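Local coordinates for protein malate oxidoreductase (Thermotoga maritima, PDB 1VL6) that probably catalyses the NAD-dependent oxidative decarboxylation of malate to pyruvate and carbon dioxide, at residues I127-E132 / S156-I161; D166-T171 / I200-Y205; V353-R358 / L378-A383; K194-G199 / V220-K225; S176-N181 / E365-E370. All coordinates share one frame; numbering follows the deposited sequence.

Contact 1 lies apart, about 33 Å from contacts 4 and 5 between centres, where helices 121-130 and 147-158 end; its segment 127-132 also borders a second subunit. The other four contacts belong to the NAD-binding part of the chain. Contacts 2 and 4, with centres about 14 Å apart, touch through Ile200 and Asp223 and between them hold the glycines of a probable dinucleotide-binding turn. Helix 166-186 serves contact 2 near its start and contact 5 further along, about 17 Å away between centres. Contacts 3 and 5, about 12 Å apart between centres, meet through Asn181 and helix 346-358, while Val195 of contact 4 packs on Phe179 of contact 5.

Contact 1: I127-E132 / S156-I161; sequences IVKSLE and SEEMNI
The carboxylate of Glu132 is met from above its plane by the backbone N of Asn160, which gives OE2 a hydrogen bond of 3.1 Å and leans 43° out of the carboxylate plane. A weak second bond runs from the same N to OE1. The side-chain amide of Asn160 is turned 55° from this carboxylate. The carboxylate of Glu158 is used differently: NZ of Lys129 reaches OE1 on the anti side, 2.7 Å away, in a salt bridge, and Arg154 pairs with OE2.

Between these two polar links lies Met159, a selenomethionine here, just past the end of helix 147-158. Its chain bends at the last torsion, bringing the methyl CE to 3.6 Å from CB of Glu132, while SE rests 3.9 Å from CG1 of Val128. Glu132 keeps CG anti to its own N (chi1 -171°) and runs out straight past Met159 in the opposite direction. CG of Glu132 lies 4.1 Å from CG1 of Ile161, and Met159 and Ile161 both continue onto Ile138 of strand 137-140.

A carboxylate thus receives a backbone N-H just after a helix end, while two cations share a second carboxylate and would tend to keep Glu158 ionised. The salt bridge and the bond from the backbone N-H lie to the two sides of the selenomethionine, which supplies apolar surface between them.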
# COMPACT_ATOMS: atom_id res chain seq x y z
N ILE A 127 -22.82 -19.14 12.14
CA ILE A 127 -21.42 -18.79 11.92
C ILE A 127 -21.32 -17.29 11.64
O ILE A 127 -20.53 -16.57 12.19
CB ILE A 127 -20.77 -19.62 10.78
CG1 ILE A 127 -20.64 -21.09 11.14
CG2 ILE A 127 -19.34 -19.12 10.49
CD1 ILE A 127 -20.49 -21.96 9.93
N VAL A 128 -22.16 -16.80 10.77
CA VAL A 128 -22.00 -15.42 10.40
C VAL A 128 -22.35 -14.49 11.58
O VAL A 128 -21.68 -13.47 11.78
CB VAL A 128 -22.81 -15.15 9.19
CG1 VAL A 128 -22.73 -13.68 8.81
CG2 VAL A 128 -22.35 -16.08 8.08
N LYS A 129 -23.38 -14.84 12.35
CA LYS A 129 -23.71 -14.06 13.55
C LYS A 129 -22.52 -13.93 14.47
O LYS A 129 -22.31 -12.88 15.06
CB LYS A 129 -24.84 -14.68 14.33
CG LYS A 129 -26.23 -14.31 13.82
CD LYS A 129 -27.26 -15.37 14.21
CE LYS A 129 -27.48 -15.49 15.72
NZ LYS A 129 -28.69 -14.70 16.12
N SER A 130 -21.75 -15.00 14.57
CA SER A 130 -20.63 -15.05 15.48
C SER A 130 -19.52 -14.11 15.07
O SER A 130 -18.67 -13.78 15.89
CB SER A 130 -20.07 -16.47 15.58
OG SER A 130 -19.32 -16.85 14.43
N LEU A 131 -19.53 -13.69 13.80
CA LEU A 131 -18.50 -12.82 13.26
C LEU A 131 -18.81 -11.37 13.45
O LEU A 131 -17.97 -10.55 13.13
CB LEU A 131 -18.33 -13.07 11.75
CG LEU A 131 -17.98 -14.49 11.30
CD1 LEU A 131 -17.92 -14.54 9.81
CD2 LEU A 131 -16.66 -15.03 11.91
N GLU A 132 -19.97 -11.04 14.01
CA GLU A 132 -20.36 -9.64 14.09
C GLU A 132 -19.32 -8.69 14.70
O GLU A 132 -19.18 -7.58 14.19
CB GLU A 132 -21.67 -9.47 14.84
CG GLU A 132 -22.19 -8.04 14.74
CD GLU A 132 -23.62 -7.86 15.13
OE1 GLU A 132 -24.38 -8.85 15.09
OE2 GLU A 132 -23.97 -6.72 15.47
N SER A 156 -30.15 -10.26 8.59
CA SER A 156 -30.43 -8.82 8.62
C SER A 156 -31.33 -8.51 9.80
O SER A 156 -31.16 -7.46 10.42
CB SER A 156 -30.97 -8.27 7.31
OG SER A 156 -31.71 -9.26 6.63
N GLU A 157 -32.24 -9.42 10.15
CA GLU A 157 -33.11 -9.22 11.32
C GLU A 157 -32.33 -9.28 12.63
O GLU A 157 -32.59 -8.50 13.55
CB GLU A 157 -34.18 -10.29 11.40
CG GLU A 157 -35.56 -9.94 10.84
CD GLU A 157 -36.47 -11.19 10.57
OE1 GLU A 157 -36.23 -12.33 11.14
OE2 GLU A 157 -37.44 -11.02 9.74
N GLU A 158 -31.38 -10.22 12.72
CA GLU A 158 -30.73 -10.55 13.98
C GLU A 158 -29.39 -9.86 14.22
O GLU A 158 -28.90 -9.85 15.35
CB GLU A 158 -30.58 -12.06 14.09
CG GLU A 158 -31.92 -12.78 14.17
CD GLU A 158 -31.81 -14.29 14.10
OE1 GLU A 158 -30.73 -14.83 14.39
OE2 GLU A 158 -32.83 -14.92 13.75
N MSE A 159 -28.76 -9.33 13.19
CA MSE A 159 -27.47 -8.68 13.37
C MSE A 159 -27.64 -7.18 13.42
O MSE A 159 -28.64 -6.64 13.03
CB MSE A 159 -26.49 -9.07 12.26
CG MSE A 159 -26.16 -10.59 12.23
SE MSE A 159 -24.83 -11.06 10.85
CE MSE A 159 -23.35 -10.27 11.78
N ASN A 160 -26.64 -6.52 13.97
CA ASN A 160 -26.67 -5.07 14.11
C ASN A 160 -25.62 -4.41 13.30
O ASN A 160 -25.15 -3.37 13.66
CB ASN A 160 -26.44 -4.71 15.56
CG ASN A 160 -27.66 -4.90 16.39
OD1 ASN A 160 -27.70 -5.77 17.25
ND2 ASN A 160 -28.69 -4.12 16.10
N ILE A 161 -25.19 -5.09 12.25
CA ILE A 161 -24.43 -4.49 11.21
C ILE A 161 -25.21 -4.84 9.96
O ILE A 161 -25.95 -5.80 9.98
CB ILE A 161 -23.02 -5.05 11.14
CG1 ILE A 161 -22.99 -6.60 11.03
CG2 ILE A 161 -22.26 -4.62 12.28
CD1 ILE A 161 -21.57 -7.20 10.77

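Contact 2: D166-T171 / I200-Y205; sequences DDQQGT and IGAAGY
Gln168 leans over the first turn of helix 202-214 and can be followed outward atom by atom. Its CA offers a hydrogen to the carbonyl of Ala202, a CA-H...O contact with CA 3.6 Å from O and an angle of 152° at the hydrogen. CB stays beside the same oxygen, 3.9 Å away. CG, set beside the backbone N by chi1 of -66°, then lies over the alanine, 3.9 Å from CB of Ala202. From there the extended chain carries the amide to helix 147-158, where NE2 gives a hydrogen bond to the backbone O of Cys148; a second goes to ND1 of His165.

The preceding residue comes closer through its backbone. O of Asp167 sits 3.3 Å from CA of Ala203 and near its methyl, but the angle to the Ala203 N is poor and the approach is by van der Waals contact. One turn further on, CG2 of Thr171 meets CB of Ala203 at 3.9 Å; OG1 of Thr171 is hydrogen-bonded with OD1 of Asn326. The methyl side chains of Ala202 and Ala203 allow CA of Gln168 to come within 4.6 Å of CA of Ala203.

Gly201 and Gly204, with Gly199 just before them, fit the GxGxxG pattern, and the sharp passage from strand 194-198 into helix 202-214 is consistent with a Rossmann-type dinucleotide-binding turn. Helix 166-186 lies against this turn by its first residues, consistent with a place beside the probable cofactor site.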
# COMPACT_ATOMS: atom_id res chain seq x y z
N ASP A 166 -25.72 -9.48 -2.78
CA ASP A 166 -25.74 -8.98 -4.15
C ASP A 166 -26.80 -9.52 -5.06
O ASP A 166 -27.55 -8.77 -5.66
CB ASP A 166 -24.47 -9.33 -4.89
CG ASP A 166 -23.43 -8.36 -4.67
OD1 ASP A 166 -22.73 -8.46 -3.64
OD2 ASP A 166 -23.34 -7.43 -5.50
N ASP A 167 -26.76 -10.83 -5.23
CA ASP A 167 -27.56 -11.48 -6.25
C ASP A 167 -29.03 -11.26 -6.03
O ASP A 167 -29.81 -11.34 -6.97
CB ASP A 167 -27.27 -12.98 -6.25
CG ASP A 167 -25.81 -13.27 -6.60
OD1 ASP A 167 -25.58 -13.09 -7.83
OD2 ASP A 167 -24.87 -13.56 -5.74
N GLN A 168 -29.40 -10.97 -4.81
CA GLN A 168 -30.76 -10.62 -4.46
C GLN A 168 -30.96 -9.13 -4.58
O GLN A 168 -31.71 -8.69 -5.43
CB GLN A 168 -31.07 -11.09 -3.02
CG GLN A 168 -31.07 -12.61 -2.78
CD GLN A 168 -31.75 -12.99 -1.45
OE1 GLN A 168 -32.91 -12.65 -1.23
NE2 GLN A 168 -31.04 -13.71 -0.60
N GLN A 169 -30.30 -8.37 -3.70
CA GLN A 169 -30.63 -6.93 -3.50
C GLN A 169 -29.94 -6.04 -4.53
O GLN A 169 -30.52 -5.07 -5.02
CB GLN A 169 -30.34 -6.45 -2.05
CG GLN A 169 -31.10 -7.28 -0.99
CD GLN A 169 -30.53 -7.20 0.40
OE1 GLN A 169 -29.38 -7.54 0.61
NE2 GLN A 169 -31.33 -6.69 1.36
N GLY A 170 -28.72 -6.37 -4.86
CA GLY A 170 -27.98 -5.63 -5.87
C GLY A 170 -28.59 -5.79 -7.24
O GLY A 170 -28.86 -4.81 -7.94
N THR A 171 -28.84 -7.02 -7.64
CA THR A 171 -29.43 -7.24 -8.94
C THR A 171 -30.75 -6.56 -9.02
O THR A 171 -31.07 -5.98 -10.04
CB THR A 171 -29.68 -8.68 -9.19
OG1 THR A 171 -28.46 -9.41 -9.06
CG2 THR A 171 -30.12 -8.91 -10.65
N ILE A 200 -37.05 -17.44 -11.33
CA ILE A 200 -37.38 -16.90 -10.00
C ILE A 200 -36.48 -17.52 -8.96
O ILE A 200 -36.91 -18.29 -8.10
CB ILE A 200 -38.86 -17.16 -9.67
CG1 ILE A 200 -39.77 -16.76 -10.86
CG2 ILE A 200 -39.27 -16.38 -8.42
CD1 ILE A 200 -39.89 -15.30 -11.02
N GLY A 201 -35.19 -17.24 -9.10
CA GLY A 201 -34.19 -17.61 -8.12
C GLY A 201 -33.91 -16.39 -7.26
O GLY A 201 -34.81 -15.60 -7.03
N ALA A 202 -32.65 -16.22 -6.88
CA ALA A 202 -32.28 -15.18 -5.92
C ALA A 202 -32.62 -13.81 -6.46
O ALA A 202 -33.18 -12.96 -5.74
CB ALA A 202 -30.85 -15.26 -5.58
N ALA A 203 -32.31 -13.60 -7.74
CA ALA A 203 -32.58 -12.34 -8.37
C ALA A 203 -34.03 -12.18 -8.70
O ALA A 203 -34.61 -11.13 -8.40
CB ALA A 203 -31.78 -12.24 -9.61
N GLY A 204 -34.62 -13.20 -9.35
CA GLY A 204 -35.98 -13.08 -9.88
C GLY A 204 -37.04 -12.74 -8.84
O GLY A 204 -37.84 -11.82 -9.00
N TYR A 205 -37.00 -13.47 -7.75
CA TYR A 205 -37.83 -13.25 -6.58
C TYR A 205 -37.79 -11.77 -6.16
O TYR A 205 -38.85 -11.14 -5.94
CB TYR A 205 -37.30 -14.13 -5.44
CG TYR A 205 -38.04 -14.03 -4.13
CD1 TYR A 205 -39.21 -14.74 -3.92
CD2 TYR A 205 -37.55 -13.24 -3.11
CE1 TYR A 205 -39.89 -14.65 -2.75
CE2 TYR A 205 -38.23 -13.15 -1.90
CZ TYR A 205 -39.40 -13.85 -1.73
OH TYR A 205 -40.08 -13.78 -0.57

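Contact 3: V353-R358 / L378-A383; sequences VEAIAR and LNVYTA
Asn379, Val380 and Ala383 face Ala355, Ile356 and Arg358 in an antiparallel helix pair, formed by helices 346-358 and 374-386 near the end of the chain. The axes of the two short segments approach to 8.5 Å, with their directions 152° apart, and the meeting is close because alanines stand where the helices face each other.

Asn379 aims its CB at the first helix, and its backbone O lies 3.8 Å from the methyl of Ala355. Its side-chain amide is hydrogen-bonded through ND2 to OG of Ser359, the residue after Arg358, and Asn379 also packs on Lys375 of a neighbouring subunit.

Val380 follows on the flank. Its CG2 branch crosses the side chain of Ile356 and comes within 3.6 Å of CG1 there, while Ala352 touches the same valine. Ile356 continues the apolar layer to Ala177 of helix 166-186. Tyr381 points away, its ring in a cation-pi interaction with Lys335.

One turn after Asn379, Ala383 brings its methyl to 3.8 Å from CB of Ala355, so a single alanine of the first helix is covered by successive turns of the second.

Arg358, exposed to solvent, reaches across to the start of this segment; its CG stands between its backbone N and carbonyl carbon (chi1 79°). The extended chain then carries NH2 to 3.5 Å from CG of Asn379, a packing approach oblique to the guanidinium, whose plane is 38° from that of the amide.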
# COMPACT_ATOMS: atom_id res chain seq x y z
N VAL A 353 -31.80 2.83 -6.17
CA VAL A 353 -32.45 2.66 -7.48
C VAL A 353 -32.53 4.00 -8.17
O VAL A 353 -32.05 4.15 -9.27
CB VAL A 353 -33.84 2.07 -7.38
CG1 VAL A 353 -34.63 2.23 -8.73
CG2 VAL A 353 -33.73 0.63 -6.96
N GLU A 354 -33.09 4.98 -7.48
CA GLU A 354 -33.26 6.32 -8.05
C GLU A 354 -31.93 7.01 -8.41
O GLU A 354 -31.83 7.72 -9.41
CB GLU A 354 -34.04 7.22 -7.10
CG GLU A 354 -35.48 6.74 -6.87
CD GLU A 354 -36.38 7.03 -8.05
OE1 GLU A 354 -35.98 7.81 -8.92
OE2 GLU A 354 -37.52 6.51 -8.07
N ALA A 355 -30.94 6.80 -7.57
CA ALA A 355 -29.68 7.43 -7.77
C ALA A 355 -29.01 6.87 -9.02
O ALA A 355 -28.46 7.63 -9.85
CB ALA A 355 -28.85 7.21 -6.53
N ILE A 356 -29.09 5.55 -9.21
CA ILE A 356 -28.50 4.96 -10.44
C ILE A 356 -29.26 5.48 -11.70
O ILE A 356 -28.66 5.91 -12.66
CB ILE A 356 -28.52 3.45 -10.36
CG1 ILE A 356 -27.50 2.99 -9.32
CG2 ILE A 356 -28.22 2.84 -11.70
CD1 ILE A 356 -27.74 1.59 -8.89
N ALA A 357 -30.58 5.51 -11.62
CA ALA A 357 -31.36 5.93 -12.79
C ALA A 357 -31.05 7.36 -13.16
O ALA A 357 -31.00 7.69 -14.33
CB ALA A 357 -32.85 5.77 -12.56
N ARG A 358 -30.86 8.23 -12.19
CA ARG A 358 -30.71 9.64 -12.51
C ARG A 358 -29.24 9.86 -12.86
O ARG A 358 -28.84 10.96 -13.23
CB ARG A 358 -31.21 10.57 -11.39
CG ARG A 358 -30.23 10.73 -10.26
CD ARG A 358 -30.72 11.57 -9.07
NE ARG A 358 -29.73 11.45 -7.98
CZ ARG A 358 -28.56 12.11 -7.95
NH1 ARG A 358 -28.25 12.94 -8.94
NH2 ARG A 358 -27.71 11.94 -6.93
N LEU A 378 -20.49 7.56 -6.11
CA LEU A 378 -20.75 8.67 -5.22
C LEU A 378 -22.24 8.94 -5.00
O LEU A 378 -22.68 9.16 -3.85
CB LEU A 378 -20.15 9.95 -5.77
CG LEU A 378 -18.64 9.96 -5.86
CD1 LEU A 378 -18.18 11.29 -6.47
CD2 LEU A 378 -18.01 9.76 -4.49
N ASN A 379 -23.02 8.93 -6.06
CA ASN A 379 -24.43 9.20 -5.93
C ASN A 379 -25.18 8.13 -5.15
O ASN A 379 -26.00 8.44 -4.34
CB ASN A 379 -25.10 9.39 -7.27
CG ASN A 379 -24.63 10.64 -8.00
OD1 ASN A 379 -24.06 11.59 -7.42
ND2 ASN A 379 -24.82 10.64 -9.29
N VAL A 380 -24.84 6.89 -5.37
CA VAL A 380 -25.47 5.80 -4.64
C VAL A 380 -25.09 5.89 -3.15
O VAL A 380 -25.93 5.81 -2.27
CB VAL A 380 -25.03 4.44 -5.22
CG1 VAL A 380 -25.49 3.33 -4.33
CG2 VAL A 380 -25.55 4.28 -6.63
N TYR A 381 -23.81 6.07 -2.89
CA TYR A 381 -23.36 6.27 -1.52
C TYR A 381 -24.13 7.39 -0.86
O TYR A 381 -24.60 7.22 0.24
CB TYR A 381 -21.86 6.58 -1.46
CG TYR A 381 -21.45 7.15 -0.14
CD1 TYR A 381 -21.39 6.38 0.99
CD2 TYR A 381 -21.08 8.48 -0.03
CE1 TYR A 381 -20.96 6.91 2.21
CE2 TYR A 381 -20.66 9.03 1.17
CZ TYR A 381 -20.61 8.24 2.30
OH TYR A 381 -20.23 8.81 3.50
N THR A 382 -24.21 8.54 -1.50
CA THR A 382 -24.91 9.68 -0.89
C THR A 382 -26.39 9.34 -0.64
O THR A 382 -26.97 9.64 0.39
CB THR A 382 -24.90 10.89 -1.80
OG1 THR A 382 -23.57 11.40 -1.95
CG2 THR A 382 -25.65 12.01 -1.14
N ALA A 383 -26.99 8.70 -1.62
CA ALA A 383 -28.39 8.37 -1.50
C ALA A 383 -28.63 7.46 -0.29
O ALA A 383 -29.52 7.70 0.53
CB ALA A 383 -28.90 7.68 -2.76

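Contact 4: K194-G199 / V220-K225; sequences KVVVNG and VAVDRK
Val196, Val197 and Asn198 pair in parallel with Val220, Ala221 and Val222, joining the two strands of the beta-alpha-beta unit made by strand 194-198, helix 202-214 and strand 218-223. Four backbone bonds form the ladder. N of Val220 gives to O of Val195 and N of Val197 to O of Val220, each at 2.8 Å; then N of Val222 gives to O of Val197, and N of Gly199 closes the ladder on O of Val222. These last two donors come nearly along the C=O axis.

On one face of the sheet CG1 of Val196 crosses to CG2 of Val222, 3.8 Å away, and Leu257 and Ala260 of helix 257-261 cover Val196. Asn198 shares that face: with CG anti to its N (chi1 -173°), OD1 comes alongside CB of Val222 at 3.4 Å, while ND2 makes a weak hydrogen bond to OG of Ser271.

The unit is consistent with the first beta-alpha-beta of a Rossmann-type dinucleotide-binding fold. Gly199, at phi 100°, is the first glycine of the likely GxGxxG turn, and Asp223 at the end of the second strand has the position where NAD-binding relatives commonly keep an acidic residue for the adenine ribose; a similar role here is possible but inferred.

OD2 of Asp223 accepts the backbone N of Ile200, which holds it beside Gly199, 3.7 Å from its C. OD1 accepts N of Arg224 at 2.7 Å.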
# COMPACT_ATOMS: atom_id res chain seq x y z
N LYS A 194 -47.21 -4.73 -18.91
CA LYS A 194 -47.07 -6.14 -18.58
C LYS A 194 -45.58 -6.49 -18.62
O LYS A 194 -44.94 -6.33 -19.68
CB LYS A 194 -47.81 -6.97 -19.60
CG LYS A 194 -47.72 -8.48 -19.45
CD LYS A 194 -48.37 -9.25 -20.65
CE LYS A 194 -48.89 -10.64 -20.23
NZ LYS A 194 -49.00 -11.60 -21.37
N VAL A 195 -45.05 -6.96 -17.49
CA VAL A 195 -43.67 -7.27 -17.37
C VAL A 195 -43.49 -8.73 -17.05
O VAL A 195 -43.99 -9.19 -16.03
CB VAL A 195 -43.06 -6.51 -16.23
CG1 VAL A 195 -41.52 -6.80 -16.16
CG2 VAL A 195 -43.34 -5.02 -16.36
N VAL A 196 -42.76 -9.46 -17.90
CA VAL A 196 -42.53 -10.87 -17.69
C VAL A 196 -41.17 -11.03 -17.04
O VAL A 196 -40.19 -10.61 -17.61
CB VAL A 196 -42.53 -11.65 -19.00
CG1 VAL A 196 -42.07 -13.07 -18.75
CG2 VAL A 196 -43.91 -11.70 -19.57
N VAL A 197 -41.12 -11.65 -15.86
CA VAL A 197 -39.86 -12.00 -15.24
C VAL A 197 -39.65 -13.51 -15.32
O VAL A 197 -40.44 -14.26 -14.78
CB VAL A 197 -39.84 -11.59 -13.79
CG1 VAL A 197 -38.46 -11.95 -13.13
CG2 VAL A 197 -40.14 -10.13 -13.66
N ASN A 198 -38.56 -13.94 -15.95
CA ASN A 198 -38.28 -15.36 -16.08
C ASN A 198 -37.06 -15.78 -15.29
O ASN A 198 -35.97 -15.25 -15.50
CB ASN A 198 -38.04 -15.72 -17.53
CG ASN A 198 -37.92 -17.24 -17.76
OD1 ASN A 198 -38.92 -17.92 -17.75
ND2 ASN A 198 -36.69 -17.75 -17.98
N GLY A 199 -37.24 -16.78 -14.43
CA GLY A 199 -36.18 -17.34 -13.58
C GLY A 199 -36.30 -16.75 -12.19
O GLY A 199 -35.74 -15.69 -11.89
N VAL A 220 -45.70 -10.83 -14.45
CA VAL A 220 -45.92 -12.23 -14.72
C VAL A 220 -44.62 -12.98 -14.51
O VAL A 220 -43.65 -12.73 -15.23
CB VAL A 220 -46.44 -12.42 -16.14
CG1 VAL A 220 -46.70 -13.89 -16.43
CG2 VAL A 220 -47.74 -11.63 -16.34
N ALA A 221 -44.61 -13.84 -13.51
CA ALA A 221 -43.45 -14.62 -13.12
C ALA A 221 -43.44 -15.97 -13.84
O ALA A 221 -44.48 -16.64 -13.98
CB ALA A 221 -43.49 -14.88 -11.64
N VAL A 222 -42.26 -16.39 -14.29
CA VAL A 222 -42.13 -17.64 -15.04
C VAL A 222 -40.86 -18.35 -14.60
O VAL A 222 -39.84 -17.71 -14.37
CB VAL A 222 -42.08 -17.35 -16.56
CG1 VAL A 222 -42.43 -18.57 -17.36
CG2 VAL A 222 -43.01 -16.21 -16.91
N ASP A 223 -40.93 -19.66 -14.48
CA ASP A 223 -39.78 -20.47 -14.16
C ASP A 223 -39.91 -21.77 -15.00
O ASP A 223 -40.64 -21.81 -15.98
CB ASP A 223 -39.73 -20.71 -12.65
CG ASP A 223 -38.33 -20.98 -12.14
OD1 ASP A 223 -37.84 -22.14 -12.35
OD2 ASP A 223 -37.66 -20.10 -11.50
N ARG A 224 -39.17 -22.81 -14.63
CA ARG A 224 -38.93 -23.95 -15.49
C ARG A 224 -40.14 -24.73 -15.88
O ARG A 224 -40.13 -25.37 -16.90
CB ARG A 224 -37.96 -24.93 -14.79
CG ARG A 224 -36.54 -24.43 -14.67
CD ARG A 224 -35.88 -24.06 -16.02
NE ARG A 224 -35.62 -25.25 -16.84
CZ ARG A 224 -34.60 -26.08 -16.65
NH1 ARG A 224 -33.72 -25.85 -15.66
NH2 ARG A 224 -34.45 -27.14 -17.45
N LYS A 225 -41.15 -24.74 -15.04
CA LYS A 225 -42.39 -25.49 -15.31
C LYS A 225 -43.50 -24.55 -15.79
O LYS A 225 -44.65 -24.89 -15.76
CB LYS A 225 -42.82 -26.30 -14.07
CG LYS A 225 -41.90 -27.53 -13.74
CD LYS A 225 -42.51 -28.93 -14.04

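Contact 5: S176-N181 / E365-E370; sequences SAAFLN and ERIIPE
Asn181 supplies the polar link between helix 166-186 and the loop that runs from helix 346-358 to helix 374-386. Its ND2 gives a hydrogen bond of 2.9 Å to O of Ile367, with an N-H...O angle of 161°. The acceptor lies in the plane of the asparagine amide, while the donor is tilted 25° from the carbonyl plane of Ile367. The same ND2 also bonds to O of Ala357, near the end of helix 346-358.

Apolar contacts gather round Ala178, one turn earlier. CD1 at the tip of Ile367 comes to 4.0 Å from CB of Ala178, and both residues continue onto Phe291 of strand 289-292. Ile368 arrives by its other branch: chi1 of 48° wedges CG1 between backbone N and carbonyl carbon and leaves CG2 to lie 3.7 Å from CA of Ala178. Both isoleucines thus pack on one small residue of the helix, from directions roughly at right angles.

Within the loop, NH1 of Arg366 meets OE2 of Glu370 at 3.1 Å in a salt bridge at the edge of the guanidinium.

Buried as it is, the Asn181 amide nitrogen is paired with two backbone carbonyls, one from the loop and one from helix 346-358. Carried by helix 166-186, this one nitrogen therefore ties three chain elements together in an otherwise apolar interface.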
# COMPACT_ATOMS: atom_id res chain seq x y z
N SER A 176 -34.04 -2.58 -11.48
CA SER A 176 -35.06 -1.61 -11.26
C SER A 176 -34.69 -0.27 -11.86
O SER A 176 -35.53 0.36 -12.51
CB SER A 176 -35.28 -1.44 -9.77
OG SER A 176 -35.88 -2.60 -9.23
N ALA A 177 -33.48 0.20 -11.66
CA ALA A 177 -33.11 1.49 -12.26
C ALA A 177 -33.15 1.38 -13.77
O ALA A 177 -33.63 2.27 -14.44
CB ALA A 177 -31.75 1.92 -11.82
N ALA A 178 -32.62 0.29 -14.32
CA ALA A 178 -32.63 0.09 -15.76
C ALA A 178 -34.07 0.10 -16.24
O ALA A 178 -34.39 0.70 -17.27
CB ALA A 178 -31.97 -1.25 -16.10
N PHE A 179 -34.95 -0.58 -15.50
CA PHE A 179 -36.36 -0.68 -15.89
C PHE A 179 -37.01 0.67 -15.92
O PHE A 179 -37.66 1.04 -16.88
CB PHE A 179 -37.11 -1.56 -14.93
CG PHE A 179 -38.60 -1.47 -15.08
CD1 PHE A 179 -39.25 -2.17 -16.06
CD2 PHE A 179 -39.35 -0.72 -14.21
CE1 PHE A 179 -40.62 -2.14 -16.16
CE2 PHE A 179 -40.73 -0.68 -14.32
CZ PHE A 179 -41.36 -1.39 -15.29
N LEU A 180 -36.80 1.45 -14.86
CA LEU A 180 -37.38 2.82 -14.82
C LEU A 180 -36.97 3.68 -16.00
O LEU A 180 -37.81 4.38 -16.57
CB LEU A 180 -37.02 3.54 -13.54
CG LEU A 180 -37.69 2.91 -12.31
CD1 LEU A 180 -37.14 3.51 -11.04
CD2 LEU A 180 -39.20 3.06 -12.34
N ASN A 181 -35.70 3.64 -16.36
CA ASN A 181 -35.22 4.44 -17.48
C ASN A 181 -35.73 3.90 -18.82
O ASN A 181 -36.17 4.66 -19.69
CB ASN A 181 -33.71 4.55 -17.42
CG ASN A 181 -33.25 5.63 -16.42
OD1 ASN A 181 -34.04 6.40 -15.88
ND2 ASN A 181 -31.96 5.68 -16.21
N GLU A 365 -29.58 3.05 -26.41
CA GLU A 365 -28.29 2.34 -26.36
C GLU A 365 -27.54 2.61 -25.08
O GLU A 365 -26.45 2.08 -24.87
CB GLU A 365 -27.44 2.70 -27.55
CG GLU A 365 -28.07 2.22 -28.86
CD GLU A 365 -27.92 0.72 -29.13
OE1 GLU A 365 -26.81 0.31 -29.55
OE2 GLU A 365 -28.90 -0.06 -28.95
N ARG A 366 -28.13 3.40 -24.19
CA ARG A 366 -27.53 3.65 -22.89
C ARG A 366 -28.60 4.04 -21.85
O ARG A 366 -28.81 5.23 -21.61
CB ARG A 366 -26.49 4.73 -23.06
CG ARG A 366 -25.75 5.06 -21.84
CD ARG A 366 -25.43 6.57 -21.74
NE ARG A 366 -24.64 6.86 -20.54
CZ ARG A 366 -23.43 6.33 -20.30
NH1 ARG A 366 -22.87 5.49 -21.18
NH2 ARG A 366 -22.79 6.60 -19.17
N ILE A 367 -29.24 3.04 -21.25
CA ILE A 367 -30.35 3.25 -20.27
C ILE A 367 -29.90 3.37 -18.82
O ILE A 367 -30.68 3.74 -17.95
CB ILE A 367 -31.37 2.13 -20.37
CG1 ILE A 367 -30.80 0.82 -19.81
CG2 ILE A 367 -31.77 1.98 -21.81
CD1 ILE A 367 -31.68 -0.42 -20.02
N ILE A 368 -28.63 3.04 -18.58
CA ILE A 368 -27.96 3.24 -17.31
C ILE A 368 -26.52 3.56 -17.55
O ILE A 368 -26.03 3.35 -18.65
CB ILE A 368 -28.06 2.00 -16.45
CG1 ILE A 368 -27.67 0.75 -17.25
CG2 ILE A 368 -29.42 1.87 -15.88
CD1 ILE A 368 -27.54 -0.40 -16.34
N PRO A 369 -25.83 4.08 -16.52
CA PRO A 369 -24.39 4.36 -16.63
C PRO A 369 -23.58 3.09 -16.64
O PRO A 369 -24.13 2.01 -16.36
CB PRO A 369 -24.07 5.15 -15.34
CG PRO A 369 -25.21 4.99 -14.44
CD PRO A 369 -26.38 4.42 -15.19
N GLU A 370 -22.30 3.20 -16.98
CA GLU A 370 -21.35 2.10 -16.79
C GLU A 370 -20.70 2.27 -15.43
O GLU A 370 -20.66 3.39 -14.89
CB GLU A 370 -20.25 2.11 -17.81
CG GLU A 370 -20.69 1.96 -19.24
CD GLU A 370 -19.87 2.81 -20.15
OE1 GLU A 370 -18.61 2.72 -20.06
OE2 GLU A 370 -20.49 3.59 -20.93